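Local atomic coordinates of phosphoglycerate dehydrogenase (Lactobacillus plantarum, PDB entry 3EVT), a protein that probably catalyses the NAD-dependent oxidation of 3-phosphoglycerate to 3-phosphohydroxypyruvate. Residues A[23-28]-A[297-302]. Sequence-based numbering, arbitrary orientation.
Sequences PDWTFK and AQFVKD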
ATOM      1  N   PRO A  23      -8.469  -8.268  28.489  1.00 48.70           N
ATOM      2  CA  PRO A  23      -9.193  -8.880  29.578  1.00 47.87           C
ATOM      3  C   PRO A  23      -9.170  -8.014  30.802  1.00 47.83           C
ATOM      4  O   PRO A  23      -9.991  -8.232  31.713  1.00 47.71           O
ATOM      5  CB  PRO A  23      -8.461 -10.213  29.802  1.00 47.57           C
ATOM      6  CG  PRO A  23      -7.125 -10.037  29.203  1.00 48.14           C
ATOM      7  CD  PRO A  23      -7.306  -9.057  28.058  1.00 47.94           C
ATOM      8  N   ASP A  24      -8.294  -7.013  30.852  1.00 46.18           N
ATOM      9  CA  ASP A  24      -8.389  -6.119  31.974  1.00 47.06           C
ATOM     10  C   ASP A  24      -9.297  -4.880  31.735  1.00 47.51           C
ATOM     11  O   ASP A  24      -9.393  -4.018  32.607  1.00 46.76           O
ATOM     12  CB  ASP A  24      -7.014  -5.714  32.544  1.00 47.22           C
ATOM     13  CG  ASP A  24      -6.146  -4.984  31.532  1.00 49.51           C
ATOM     14  OD1 ASP A  24      -6.385  -5.134  30.317  1.00 50.99           O
ATOM     15  OD2 ASP A  24      -5.200  -4.274  31.948  1.00 51.37           O
ATOM     16  N   TRP A  25      -9.968  -4.798  30.584  1.00 47.29           N
ATOM     17  CA  TRP A  25     -10.843  -3.677  30.314  1.00 47.10           C
ATOM     18  C   TRP A  25     -12.305  -4.128  30.413  1.00 48.29           C
ATOM     19  O   TRP A  25     -12.615  -5.253  30.103  1.00 49.48           O
ATOM     20  CB  TRP A  25     -10.543  -3.114  28.929  1.00 46.45           C
ATOM     21  CG  TRP A  25      -9.423  -2.112  28.911  1.00 44.71           C
ATOM     22  CD1 TRP A  25      -8.082  -2.382  28.913  1.00 43.93           C
ATOM     23  CD2 TRP A  25      -9.538  -0.668  28.878  1.00 43.56           C
ATOM     24  NE1 TRP A  25      -7.366  -1.203  28.899  1.00 44.61           N
ATOM     25  CE2 TRP A  25      -8.231  -0.143  28.904  1.00 41.99           C
ATOM     26  CE3 TRP A  25     -10.617   0.219  28.835  1.00 43.00           C
ATOM     27  CZ2 TRP A  25      -7.972   1.220  28.857  1.00 41.88           C
ATOM     28  CZ3 TRP A  25     -10.361   1.587  28.802  1.00 42.38           C
ATOM     29  CH2 TRP A  25      -9.056   2.073  28.821  1.00 43.00           C
ATOM     30  N   THR A  26     -13.200  -3.250  30.857  1.00 49.56           N
ATOM     31  CA  THR A  26     -14.629  -3.489  30.784  1.00 50.84           C
ATOM     32  C   THR A  26     -15.238  -2.694  29.629  1.00 51.47           C
ATOM     33  O   THR A  26     -15.112  -1.454  29.573  1.00 50.99           O
ATOM     34  CB  THR A  26     -15.363  -3.013  32.065  1.00 51.12           C
ATOM     35  OG1 THR A  26     -14.678  -3.496  33.213  1.00 55.17           O
ATOM     36  CG2 THR A  26     -16.749  -3.575  32.095  1.00 51.55           C
ATOM     37  N   PHE A  27     -15.915  -3.405  28.734  1.00 51.96           N
ATOM     38  CA  PHE A  27     -16.651  -2.792  27.640  1.00 53.14           C
ATOM     39  C   PHE A  27     -18.133  -2.694  28.024  1.00 54.22           C
ATOM     40  O   PHE A  27     -18.907  -3.620  27.856  1.00 52.60           O
ATOM     41  CB  PHE A  27     -16.341  -3.558  26.343  1.00 52.70           C
ATOM     42  CG  PHE A  27     -14.877  -3.576  26.042  1.00 51.43           C
ATOM     43  CD1 PHE A  27     -14.305  -2.519  25.318  1.00 51.15           C
ATOM     44  CD2 PHE A  27     -14.040  -4.551  26.610  1.00 50.39           C
ATOM     45  CE1 PHE A  27     -12.938  -2.461  25.088  1.00 51.86           C
ATOM     46  CE2 PHE A  27     -12.664  -4.512  26.384  1.00 52.69           C
ATOM     47  CZ  PHE A  27     -12.103  -3.466  25.610  1.00 51.09           C
ATOM     48  N   LYS A  28     -18.516  -1.557  28.590  1.00 56.32           N
ATOM     49  CA  LYS A  28     -19.864  -1.468  29.164  1.00 59.32           C
ATOM     50  C   LYS A  28     -20.968  -0.861  28.269  1.00 60.47           C
ATOM     51  O   LYS A  28     -20.962   0.335  27.958  1.00 60.23           O
ATOM     52  CB  LYS A  28     -19.843  -0.739  30.517  1.00 59.42           C
ATOM     53  CG  LYS A  28     -21.114  -1.042  31.342  1.00 62.53           C
ATOM     54  CD  LYS A  28     -20.972  -0.754  32.844  1.00 65.20           C
ATOM     55  CE  LYS A  28     -21.920  -1.670  33.657  1.00 69.57           C
ATOM     56  NZ  LYS A  28     -22.682  -0.944  34.735  1.00 68.77           N
ATOM     57  N   ALA A 297      -6.457   0.226  20.105  1.00 44.75           N
ATOM     58  CA  ALA A 297      -5.220  -0.525  20.300  1.00 46.24           C
ATOM     59  C   ALA A 297      -4.010   0.387  20.525  1.00 47.72           C
ATOM     60  O   ALA A 297      -3.161   0.124  21.383  1.00 47.71           O
ATOM     61  CB  ALA A 297      -4.980  -1.539  19.136  1.00 45.40           C
ATOM     62  N   GLN A 298      -3.993   1.501  19.798  1.00 49.41           N
ATOM     63  CA  GLN A 298      -2.909   2.448  19.813  1.00 50.92           C
ATOM     64  C   GLN A 298      -3.024   3.300  21.067  1.00 51.60           C
ATOM     65  O   GLN A 298      -2.028   3.528  21.754  1.00 52.10           O
ATOM     66  CB  GLN A 298      -2.993   3.300  18.562  1.00 50.65           C
ATOM     67  CG  GLN A 298      -1.906   4.316  18.370  1.00 54.36           C
ATOM     68  CD  GLN A 298      -0.521   3.724  18.470  1.00 58.16           C
ATOM     69  OE1 GLN A 298      -0.285   2.540  18.191  1.00 59.36           O
ATOM     70  NE2 GLN A 298       0.412   4.544  18.914  1.00 61.20           N
ATOM     71  N   PHE A 299      -4.241   3.751  21.364  1.00 51.20           N
ATOM     72  CA  PHE A 299      -4.542   4.410  22.632  1.00 51.32           C
ATOM     73  C   PHE A 299      -4.070   3.595  23.868  1.00 52.59           C
ATOM     74  O   PHE A 299      -3.519   4.134  24.835  1.00 51.76           O
ATOM     75  CB  PHE A 299      -6.052   4.673  22.768  1.00 50.88           C
ATOM     76  CG  PHE A 299      -6.422   5.160  24.121  1.00 49.15           C
ATOM     77  CD1 PHE A 299      -6.206   6.490  24.468  1.00 47.97           C
ATOM     78  CD2 PHE A 299      -6.899   4.285  25.070  1.00 46.84           C
ATOM     79  CE1 PHE A 299      -6.493   6.941  25.735  1.00 45.88           C
ATOM     80  CE2 PHE A 299      -7.213   4.720  26.365  1.00 48.99           C
ATOM     81  CZ  PHE A 299      -6.994   6.054  26.706  1.00 48.58           C
ATOM     82  N   VAL A 300      -4.340   2.301  23.847  1.00 53.77           N
ATOM     83  CA  VAL A 300      -3.936   1.449  24.938  1.00 56.20           C
ATOM     84  C   VAL A 300      -2.391   1.355  24.978  1.00 57.61           C
ATOM     85  O   VAL A 300      -1.796   1.450  26.047  1.00 57.72           O
ATOM     86  CB  VAL A 300      -4.630   0.077  24.842  1.00 56.60           C
ATOM     87  CG1 VAL A 300      -3.850  -0.984  25.614  1.00 58.51           C
ATOM     88  CG2 VAL A 300      -6.078   0.191  25.344  1.00 54.68           C
ATOM     89  N   LYS A 301      -1.759   1.271  23.803  1.00 58.98           N
ATOM     90  CA  LYS A 301      -0.293   1.142  23.652  1.00 59.72           C
ATOM     91  C   LYS A 301       0.380   2.410  24.139  1.00 59.97           C
ATOM     92  O   LYS A 301       1.271   2.370  24.984  1.00 60.43           O
ATOM     93  CB  LYS A 301       0.054   0.891  22.183  1.00 60.01           C
ATOM     94  CG  LYS A 301       1.528   0.755  21.843  1.00 64.56           C
ATOM     95  CD  LYS A 301       1.728   0.431  20.339  1.00 68.10           C
ATOM     96  CE  LYS A 301       3.185   0.597  19.877  1.00 71.34           C
ATOM     97  NZ  LYS A 301       3.480   1.964  19.300  1.00 73.28           N
ATOM     98  N   ASP A 302      -0.050   3.568  23.670  1.00 59.79           N
ATOM     99  CA  ASP A 302       0.685   4.730  24.126  1.00 59.52           C
ATOM    100  C   ASP A 302      -0.089   6.009  24.238  1.00 58.32           C
ATOM    101  O   ASP A 302       0.504   7.084  24.279  1.00 58.88           O
ATOM    102  CB  ASP A 302       1.969   4.935  23.286  1.00 61.12           C
ATOM    103  CG  ASP A 302       1.688   5.335  21.838  1.00 61.63           C
ATOM    104  OD1 ASP A 302       0.534   5.698  21.479  1.00 63.48           O
ATOM    105  OD2 ASP A 302       2.647   5.281  21.046  1.00 62.89           O
TER
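Trp25 reaches across from the loop leading into strand 26-29 to meet Phe299 and Val300 on the last turns of helix 284-302. Its CB already points toward the helix, and with CG anti to the carbonyl carbon (chi1 -85°) the indole covers much of the distance between backbones whose CA atoms, in Trp25 and Val300, lie 10.1 Å apart. Beyond CG, the ring atom NE1 passes CG2 of Val300 at 4.0 Å; CE2 follows, and CZ2 lies 4.1 Å from the same methyl, which meets this NE1-CE2-CZ2 side of the indole obliquely. At the far end, CH2 of Trp25 comes 4.1 Å from CE2 of Phe299, at the edge of the phenyl ring near its plane. A large flat side chain suits this place, because one ring system serves both the compact branched Val300 and the ring edge of Phe299, and also packs edge-to-face with Phe296. With an alanine here, the Val300 methyl and the Phe299 edge would probably lose this apolar cover. The contact joins the last helix to the loop entering edge strand 26-29; the helix's return fits the two-domain fold of 2-hydroxyacid dehydrogenases, whose chain comes back to the first domain after the Rossmann-type NAD-binding domain.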